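Side-chain contacts in putative fructose-bisphosphate aldolase (Coccidioides immitis, PDB 3PM6), which is a putative class II fructose-bisphosphate aldolase, a zinc-bound protein of the TIM-barrel fold that forms a two-chain assembly: residues Pro17-Ala22 with Pro53-Leu58; Ile32-Leu37 with Leu41-Ala46; Arg45-Lys50 with Val83-His88. All blocks are in the same frame, centred on the assembly; numbering follows the deposited sequence.

Contact 1: residues Pro17-Ala22 with Pro53-Leu58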
loop_
_atom_site.group_PDB
_atom_site.type_symbol
_atom_site.label_atom_id
_atom_site.label_comp_id
_atom_site.label_asym_id
_atom_site.label_seq_id
_atom_site.Cartn_x
_atom_site.Cartn_y
_atom_site.Cartn_z
ATOM N N PRO A 17 -18.674 -15.943 7.138
ATOM C CA PRO A 17 -19.020 -17.070 6.254
ATOM C C PRO A 17 -17.802 -17.888 5.812
ATOM O O PRO A 17 -17.902 -19.111 5.665
ATOM C CB PRO A 17 -19.678 -16.390 5.042
ATOM C CG PRO A 17 -20.155 -15.107 5.526
ATOM C CD PRO A 17 -19.227 -14.668 6.637
ATOM N N LEU A 18 -16.664 -17.238 5.601
ATOM C CA LEU A 18 -15.464 -17.939 5.133
ATOM C C LEU A 18 -15.062 -19.110 6.010
ATOM O O LEU A 18 -14.782 -20.183 5.478
ATOM C CB LEU A 18 -14.261 -16.994 4.959
ATOM C CG LEU A 18 -14.107 -16.148 3.699
ATOM C CD1 LEU A 18 -15.320 -15.247 3.422
ATOM C CD2 LEU A 18 -12.829 -15.298 3.747
ATOM N N LEU A 19 -15.027 -18.910 7.335
ATOM C CA LEU A 19 -14.626 -19.995 8.256
ATOM C C LEU A 19 -15.700 -21.068 8.404
ATOM O O LEU A 19 -15.396 -22.249 8.466
ATOM C CB LEU A 19 -14.212 -19.466 9.634
ATOM C CG LEU A 19 -12.727 -19.156 9.834
ATOM C CD1 LEU A 19 -12.357 -17.833 9.198
ATOM C CD2 LEU A 19 -12.427 -19.096 11.311
ATOM N N THR A 20 -16.950 -20.626 8.461
ATOM C CA THR A 20 -18.104 -21.492 8.423
ATOM C C THR A 20 -17.987 -22.426 7.214
ATOM O O THR A 20 -18.029 -23.623 7.360
ATOM C CB THR A 20 -19.376 -20.626 8.284
ATOM O OG1 THR A 20 -19.531 -19.842 9.472
ATOM C CG2 THR A 20 -20.619 -21.479 8.033
ATOM N N PHE A 21 -17.830 -21.851 6.024
ATOM C CA PHE A 21 -17.775 -22.637 4.786
ATOM C C PHE A 21 -16.577 -23.592 4.793
ATOM O O PHE A 21 -16.716 -24.769 4.443
ATOM C CB PHE A 21 -17.714 -21.721 3.557
ATOM C CG PHE A 21 -17.869 -22.458 2.258
ATOM C CD1 PHE A 21 -19.131 -22.607 1.675
ATOM C CD2 PHE A 21 -16.768 -23.036 1.630
ATOM C CE1 PHE A 21 -19.276 -23.291 0.473
ATOM C CE2 PHE A 21 -16.907 -23.736 0.424
ATOM C CZ PHE A 21 -18.153 -23.867 -0.148
ATOM N N ALA A 22 -15.412 -23.075 5.177
ATOM C CA ALA A 22 -14.193 -23.879 5.264
ATOM C C ALA A 22 -14.318 -25.077 6.230
ATOM O O ALA A 22 -13.908 -26.174 5.894
ATOM C CB ALA A 22 -12.983 -23.001 5.623
ATOM N N PRO A 53 -10.582 -18.449 -1.610
ATOM C CA PRO A 53 -10.792 -17.434 -0.603
ATOM C C PRO A 53 -9.456 -17.157 0.088
ATOM O O PRO A 53 -8.524 -17.949 -0.049
ATOM C CB PRO A 53 -11.730 -18.133 0.367
ATOM C CG PRO A 53 -11.315 -19.594 0.264
ATOM C CD PRO A 53 -11.212 -19.724 -1.222
ATOM N N ALA A 54 -9.355 -16.031 0.795
ATOM C CA ALA A 54 -8.132 -15.674 1.525
ATOM C C ALA A 54 -8.456 -14.607 2.525
ATOM O O ALA A 54 -9.528 -14.055 2.504
ATOM C CB ALA A 54 -7.007 -15.155 0.563
ATOM N N MET A 55 -7.520 -14.330 3.421
ATOM C CA MET A 55 -7.642 -13.182 4.287
ATOM C C MET A 55 -6.328 -12.444 4.244
ATOM O O MET A 55 -5.250 -13.054 4.192
ATOM C CB MET A 55 -7.993 -13.601 5.727
ATOM C CG MET A 55 -9.407 -14.124 5.898
ATOM S SD MET A 55 -9.774 -14.618 7.640
ATOM C CE MET A 55 -11.536 -14.959 7.449
ATOM N N ILE A 56 -6.413 -11.130 4.266
ATOM C CA ILE A 56 -5.211 -10.304 4.346
ATOM C C ILE A 56 -5.083 -9.929 5.848
ATOM O O ILE A 56 -6.037 -9.413 6.447
ATOM C CB ILE A 56 -5.342 -9.030 3.436
ATOM C CG1 ILE A 56 -5.477 -9.401 1.944
ATOM C CG2 ILE A 56 -4.219 -8.026 3.679
ATOM C CD1 ILE A 56 -5.782 -8.223 1.069
ATOM N N LEU A 57 -3.928 -10.230 6.449
ATOM C CA LEU A 57 -3.699 -9.866 7.842
ATOM C C LEU A 57 -2.762 -8.682 7.973
ATOM O O LEU A 57 -1.707 -8.663 7.363
ATOM C CB LEU A 57 -3.171 -11.071 8.645
ATOM C CG LEU A 57 -4.265 -12.005 9.165
ATOM C CD1 LEU A 57 -5.138 -12.551 7.973
ATOM C CD2 LEU A 57 -3.654 -13.166 9.924
ATOM N N LEU A 58 -3.142 -7.681 8.760
ATOM C CA LEU A 58 -2.231 -6.582 9.060
ATOM C C LEU A 58 -1.911 -6.617 10.553
ATOM O O LEU A 58 -2.729 -7.105 11.333
ATOM C CB LEU A 58 -2.856 -5.238 8.660
ATOM C CG LEU A 58 -3.020 -4.976 7.149
ATOM C CD1 LEU A 58 -3.865 -3.729 7.014
ATOM C CD2 LEU A 58 -1.635 -4.756 6.445
#
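Met55, on strand 54-58, meets Leu18 and Leu19 of helix 16-24 chiefly through its terminal methyl CE. The methionine chain is extended beyond CG, and this straight run carries CE from the strand to the helix. Leu18 answers head-on: its CD2 and Met55 CE approach tip to tip at 3.9 Å. With chi1 at -82°, Leu18 holds CG opposite its own carbonyl carbon, and the same CD2 branch also lies 3.7 Å from the backbone oxygen Ala54 O. Leu19 comes from another direction, its side chain crossing that of Met55 at about a right angle, and its CD1 is 3.5 Å from Met55 CE, tighter than usual for two carbons. The short axes of helix and strand stay 10.6 Å apart at their closest and run at 135° to each other; side chains bridge the gap. Elsewhere, Met55 touches Ile29, Thr86 and Lys247 of other barrel strands, while Leu19 packs on Ala246 and Lys247. The helix thus lies against the N-terminal end of the TIM barrel, where the strands begin. This link is apolar and buried, resting on the shape of one extended methionine and two leucine branches rather than on directional polar bonds.

Contact 2: residues Ile32-Leu37 with Leu41-Ala46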
loop_
_atom_site.group_PDB
_atom_site.type_symbol
_atom_site.label_atom_id
_atom_site.label_comp_id
_atom_site.label_asym_id
_atom_site.label_seq_id
_atom_site.Cartn_x
_atom_site.Cartn_y
_atom_site.Cartn_z
ATOM N N ILE A 32 -2.925 -14.559 5.444
ATOM C CA ILE A 32 -1.534 -14.218 5.167
ATOM C C ILE A 32 -1.221 -12.856 5.698
ATOM O O ILE A 32 -1.840 -11.869 5.275
ATOM C CB ILE A 32 -1.286 -14.203 3.605
ATOM C CG1 ILE A 32 -1.893 -15.450 2.943
ATOM C CG2 ILE A 32 0.190 -13.983 3.268
ATOM C CD1 ILE A 32 -1.314 -16.761 3.444
ATOM N N CYS A 33 -0.277 -12.799 6.640
ATOM C CA CYS A 33 0.242 -11.557 7.142
ATOM C C CYS A 33 1.056 -10.853 6.113
ATOM O O CYS A 33 1.958 -11.445 5.488
ATOM C CB CYS A 33 1.144 -11.800 8.362
ATOM S SG CYS A 33 0.256 -12.626 9.657
ATOM N N VAL A 34 0.804 -9.562 5.974
ATOM C CA VAL A 34 1.600 -8.741 5.054
ATOM C C VAL A 34 1.926 -7.417 5.697
ATOM O O VAL A 34 1.256 -7.032 6.665
ATOM C CB VAL A 34 0.850 -8.454 3.737
ATOM C CG1 VAL A 34 0.671 -9.722 2.905
ATOM C CG2 VAL A 34 -0.464 -7.764 3.994
ATOM N N TYR A 35 2.930 -6.722 5.134
ATOM C CA TYR A 35 3.462 -5.456 5.661
ATOM C C TYR A 35 3.437 -4.350 4.624
ATOM O O TYR A 35 3.892 -3.224 4.899
ATOM C CB TYR A 35 4.935 -5.599 6.060
ATOM C CG TYR A 35 5.203 -6.608 7.136
ATOM C CD1 TYR A 35 5.145 -6.263 8.490
ATOM C CD2 TYR A 35 5.523 -7.916 6.794
ATOM C CE1 TYR A 35 5.425 -7.229 9.479
ATOM C CE2 TYR A 35 5.783 -8.856 7.748
ATOM C CZ TYR A 35 5.753 -8.517 9.080
ATOM O OH TYR A 35 6.003 -9.534 9.969
ATOM N N ASN A 36 2.940 -4.679 3.436
ATOM C CA ASN A 36 3.135 -3.833 2.297
ATOM C C ASN A 36 2.202 -4.176 1.130
ATOM O O ASN A 36 1.541 -5.240 1.085
ATOM C CB ASN A 36 4.615 -3.866 1.863
ATOM C CG ASN A 36 5.147 -5.282 1.701
ATOM O OD1 ASN A 36 4.530 -6.127 1.043
ATOM N ND2 ASN A 36 6.285 -5.551 2.323
ATOM N N LEU A 37 2.123 -3.232 0.211
ATOM C CA LEU A 37 1.303 -3.377 -0.985
ATOM C C LEU A 37 1.743 -4.565 -1.839
ATOM O O LEU A 37 0.903 -5.218 -2.418
ATOM C CB LEU A 37 1.347 -2.079 -1.815
ATOM C CG LEU A 37 0.766 -1.972 -3.228
ATOM C CD1 LEU A 37 -0.627 -2.511 -3.329
ATOM C CD2 LEU A 37 0.747 -0.515 -3.624
ATOM N N LEU A 41 -0.887 -7.391 -3.028
ATOM C CA LEU A 41 -1.059 -7.780 -4.434
ATOM C C LEU A 41 -0.789 -9.259 -4.602
ATOM O O LEU A 41 -1.541 -9.941 -5.307
ATOM C CB LEU A 41 -0.141 -6.974 -5.363
ATOM C CG LEU A 41 -0.653 -5.555 -5.572
ATOM C CD1 LEU A 41 0.290 -4.744 -6.458
ATOM C CD2 LEU A 41 -2.065 -5.594 -6.174
ATOM N N ALA A 42 0.270 -9.748 -3.957
ATOM C CA ALA A 42 0.578 -11.190 -3.984
ATOM C C ALA A 42 -0.605 -12.034 -3.539
ATOM O O ALA A 42 -0.916 -13.062 -4.172
ATOM C CB ALA A 42 1.848 -11.509 -3.152
ATOM N N ILE A 43 -1.289 -11.610 -2.475
ATOM C CA ILE A 43 -2.458 -12.358 -1.986
ATOM C C ILE A 43 -3.662 -12.333 -2.936
ATOM O O ILE A 43 -4.250 -13.380 -3.200
ATOM C CB ILE A 43 -2.968 -11.869 -0.601
ATOM C CG1 ILE A 43 -1.926 -12.135 0.495
ATOM C CG2 ILE A 43 -4.291 -12.556 -0.252
ATOM C CD1 ILE A 43 -2.109 -11.187 1.714
ATOM N N ILE A 44 -4.052 -11.148 -3.398
ATOM C CA ILE A 44 -5.161 -11.013 -4.355
ATOM C C ILE A 44 -4.878 -11.856 -5.604
ATOM O O ILE A 44 -5.757 -12.529 -6.077
ATOM C CB ILE A 44 -5.376 -9.542 -4.841
ATOM C CG1 ILE A 44 -5.520 -8.547 -3.666
ATOM C CG2 ILE A 44 -6.587 -9.471 -5.784
ATOM C CD1 ILE A 44 -6.569 -8.901 -2.672
ATOM N N ARG A 45 -3.653 -11.797 -6.126
ATOM C CA ARG A 45 -3.333 -12.496 -7.374
ATOM C C ARG A 45 -3.346 -14.008 -7.163
ATOM O O ARG A 45 -3.921 -14.760 -7.970
ATOM C CB ARG A 45 -1.960 -12.081 -7.886
ATOM C CG ARG A 45 -1.947 -10.851 -8.706
ATOM C CD ARG A 45 -0.498 -10.425 -8.883
ATOM N NE ARG A 45 -0.427 -9.014 -9.231
ATOM C CZ ARG A 45 0.644 -8.414 -9.737
ATOM N NH1 ARG A 45 1.768 -9.086 -9.980
ATOM N NH2 ARG A 45 0.577 -7.128 -10.025
ATOM N N ALA A 46 -2.711 -14.442 -6.075
ATOM C CA ALA A 46 -2.658 -15.857 -5.732
ATOM C C ALA A 46 -4.061 -16.388 -5.561
ATOM O O ALA A 46 -4.401 -17.395 -6.144
ATOM C CB ALA A 46 -1.838 -16.084 -4.456
#
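A chi1 of -65° and a chi2 of 157° stretch Ile43 away from its helix, sending CD1 out to Ile32 and Val34, while Val34 (chi1 -68°) sets CG1 opposite its carbonyl carbon and facing that methyl. The two groups reach each other tip to tip, Val34 CG1 to Ile43 CD1 at 3.4 Å, a tight carbon pair. Ile32 is met differently: it and Ile43 slide past one another in opposite directions, so that Ile43 CD1 lies 3.7 Å from Ile32 CB and also close to Ile32 CG2. The same CD1 is 3.6 Å from the backbone oxygen Ile32 O. Strand 29-33 and helix 37-49 open a beta-alpha-beta unit that strand 54-58 completes, and Ile43, which also touches Ala54 and Ile56 there, fills the layer between helix and barrel sheet. At the start of the helix, Asn36 holds the N-cap position, with OD1 bonded to Gly39 N and ND2 to His275 of the second subunit. One turn on, Leu41 N donates to Leu37 O at 2.9 Å, and Leu37 CD1 rests 3.8 Å from Leu41 CG. Leu70 and Tyr65 of the second subunit pack on Leu37 and Leu41 respectively.

Contact 3: residues Arg45-Lys50 with Val83-His88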
loop_
_atom_site.group_PDB
_atom_site.type_symbol
_atom_site.label_atom_id
_atom_site.label_comp_id
_atom_site.label_asym_id
_atom_site.label_seq_id
_atom_site.Cartn_x
_atom_site.Cartn_y
_atom_site.Cartn_z
ATOM N N ARG A 45 -3.653 -11.797 -6.126
ATOM C CA ARG A 45 -3.333 -12.496 -7.374
ATOM C C ARG A 45 -3.346 -14.008 -7.163
ATOM O O ARG A 45 -3.921 -14.760 -7.970
ATOM C CB ARG A 45 -1.960 -12.081 -7.886
ATOM C CG ARG A 45 -1.947 -10.851 -8.706
ATOM C CD ARG A 45 -0.498 -10.425 -8.883
ATOM N NE ARG A 45 -0.427 -9.014 -9.231
ATOM C CZ ARG A 45 0.644 -8.414 -9.737
ATOM N NH1 ARG A 45 1.768 -9.086 -9.980
ATOM N NH2 ARG A 45 0.577 -7.128 -10.025
ATOM N N ALA A 46 -2.711 -14.442 -6.075
ATOM C CA ALA A 46 -2.658 -15.857 -5.732
ATOM C C ALA A 46 -4.061 -16.388 -5.561
ATOM O O ALA A 46 -4.401 -17.395 -6.144
ATOM C CB ALA A 46 -1.838 -16.084 -4.456
ATOM N N ALA A 47 -4.885 -15.670 -4.807
ATOM C CA ALA A 47 -6.257 -16.066 -4.536
ATOM C C ALA A 47 -7.109 -16.116 -5.814
ATOM O O ALA A 47 -7.934 -17.019 -5.990
ATOM C CB ALA A 47 -6.906 -15.108 -3.507
ATOM N N GLU A 48 -6.937 -15.144 -6.697
ATOM C CA GLU A 48 -7.729 -15.182 -7.932
ATOM C C GLU A 48 -7.197 -16.270 -8.848
ATOM O O GLU A 48 -7.988 -17.020 -9.423
ATOM C CB GLU A 48 -7.777 -13.829 -8.607
ATOM C CG GLU A 48 -8.701 -12.826 -7.856
ATOM C CD GLU A 48 -8.651 -11.418 -8.440
ATOM O OE1 GLU A 48 -7.739 -11.128 -9.248
ATOM O OE2 GLU A 48 -9.518 -10.597 -8.083
ATOM N N HIS A 49 -5.872 -16.393 -8.949
ATOM C CA HIS A 49 -5.285 -17.438 -9.788
ATOM C C HIS A 49 -5.783 -18.836 -9.363
ATOM O O HIS A 49 -6.222 -19.622 -10.209
ATOM C CB HIS A 49 -3.751 -17.355 -9.817
ATOM C CG HIS A 49 -3.108 -18.310 -10.779
ATOM N ND1 HIS A 49 -1.918 -18.959 -10.508
ATOM C CD2 HIS A 49 -3.502 -18.743 -12.006
ATOM C CE1 HIS A 49 -1.618 -19.764 -11.517
ATOM N NE2 HIS A 49 -2.554 -19.639 -12.442
ATOM N N LYS A 50 -5.759 -19.118 -8.056
ATOM C CA LYS A 50 -6.083 -20.451 -7.535
ATOM C C LYS A 50 -7.565 -20.624 -7.222
ATOM O O LYS A 50 -7.992 -21.679 -6.713
ATOM C CB LYS A 50 -5.263 -20.724 -6.263
ATOM C CG LYS A 50 -3.759 -20.670 -6.460
ATOM C CD LYS A 50 -3.298 -21.801 -7.370
ATOM C CE LYS A 50 -3.077 -23.054 -6.583
ATOM N NZ LYS A 50 -2.072 -23.900 -7.249
ATOM N N VAL A 83 -12.886 -13.150 -5.753
ATOM C CA VAL A 83 -13.025 -14.301 -4.882
ATOM C C VAL A 83 -13.213 -13.694 -3.491
ATOM O O VAL A 83 -12.890 -12.497 -3.292
ATOM C CB VAL A 83 -11.778 -15.251 -4.946
ATOM C CG1 VAL A 83 -11.583 -15.807 -6.360
ATOM C CG2 VAL A 83 -10.492 -14.571 -4.458
ATOM N N PRO A 84 -13.743 -14.479 -2.530
ATOM C CA PRO A 84 -13.899 -13.896 -1.188
ATOM C C PRO A 84 -12.553 -13.666 -0.467
ATOM O O PRO A 84 -11.800 -14.617 -0.193
ATOM C CB PRO A 84 -14.767 -14.926 -0.457
ATOM C CG PRO A 84 -15.313 -15.809 -1.517
ATOM C CD PRO A 84 -14.250 -15.856 -2.556
ATOM N N ILE A 85 -12.263 -12.388 -0.194
ATOM C CA ILE A 85 -11.107 -12.005 0.606
ATOM C C ILE A 85 -11.518 -10.931 1.629
ATOM O O ILE A 85 -12.107 -9.914 1.258
ATOM C CB ILE A 85 -9.972 -11.444 -0.268
ATOM C CG1 ILE A 85 -9.688 -12.345 -1.463
ATOM C CG2 ILE A 85 -8.709 -11.280 0.571
ATOM C CD1 ILE A 85 -8.699 -11.725 -2.448
ATOM N N THR A 86 -11.182 -11.141 2.908
ATOM C CA THR A 86 -11.494 -10.153 3.939
ATOM C C THR A 86 -10.245 -9.733 4.679
ATOM O O THR A 86 -9.194 -10.346 4.522
ATOM C CB THR A 86 -12.549 -10.688 4.940
ATOM O OG1 THR A 86 -12.005 -11.794 5.662
ATOM C CG2 THR A 86 -13.853 -11.139 4.177
ATOM N N LEU A 87 -10.387 -8.705 5.516
ATOM C CA LEU A 87 -9.277 -8.043 6.173
ATOM C C LEU A 87 -9.302 -8.234 7.711
ATOM O O LEU A 87 -10.313 -8.008 8.353
ATOM C CB LEU A 87 -9.278 -6.559 5.800
ATOM C CG LEU A 87 -8.176 -5.703 6.409
ATOM C CD1 LEU A 87 -6.786 -6.180 5.981
ATOM C CD2 LEU A 87 -8.408 -4.246 5.997
ATOM N N HIS A 88 -8.171 -8.639 8.269
ATOM C CA HIS A 88 -8.098 -9.066 9.663
ATOM C C HIS A 88 -6.945 -8.353 10.329
ATOM O O HIS A 88 -5.830 -8.324 9.787
ATOM C CB HIS A 88 -7.843 -10.571 9.670
ATOM C CG HIS A 88 -7.805 -11.191 11.030
ATOM N ND1 HIS A 88 -8.926 -11.317 11.826
ATOM C CD2 HIS A 88 -6.786 -11.768 11.712
ATOM C CE1 HIS A 88 -8.595 -11.949 12.940
ATOM N NE2 HIS A 88 -7.308 -12.257 12.881
#
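Apolar contact dominates where Ala47 of helix 37-49 faces Val83 and Ile85, at the entrance to strand 85-92. Both point toward the helix, and the small methyl Ala47 CB takes up a branch from each: Val83 CG2 at 3.7 Å and Ile85 CD1 at 4.0 Å. Ile85 CD1, carried out by an extended chain (chi2 172°), passes the methyl with its flank rather than pointing at it, whereas the valine lies nearer the helix backbone. Its chi1 of -61° turns CG1 and CG2 so that each is 3.9 Å from the carbonyl oxygen Ala47 O. Looser van der Waals contacts continue to the next residue, with Glu48 CG 4.2 Å from Val83 CG2, so the aliphatic part of the glutamate flanks the valine. The polar component lies at the other end of that side chain: Glu48 OE2 accepts a hydrogen bond from Ser82 N, just before Val83. Met290 of helix 271-292 packs on Ala47, and Cys78 of helix 69-80 on Ile85. Apolar side chains from the loop before a strand and from its first residue, packed against a helix outside the barrel, belong to the layer between helices and sheet in a TIM barrel.

How the contacts relate
All three contacts join helices to the first three strands of one closed eight-stranded parallel barrel, 29-33, 54-58 and 85-92. Contact 2 lies within the chain loop closed by contact 1, whereas the segments of contacts 1 and 3 alternate. Contacts 2 and 3 use successive turns of helix 37-49, share Arg45 and Ala46, and have centres about 9 Å apart. Contact 1 sits about 9 Å from contact 3 and 14 Å from contact 2, centre to centre. Its central strand 54-58 pairs with both neighbours through Leu57 and Ile56, so the contacts lie around one three-strand portion of the barrel, contact 1 at its N-terminal end, contacts 2 and 3 on its outer side.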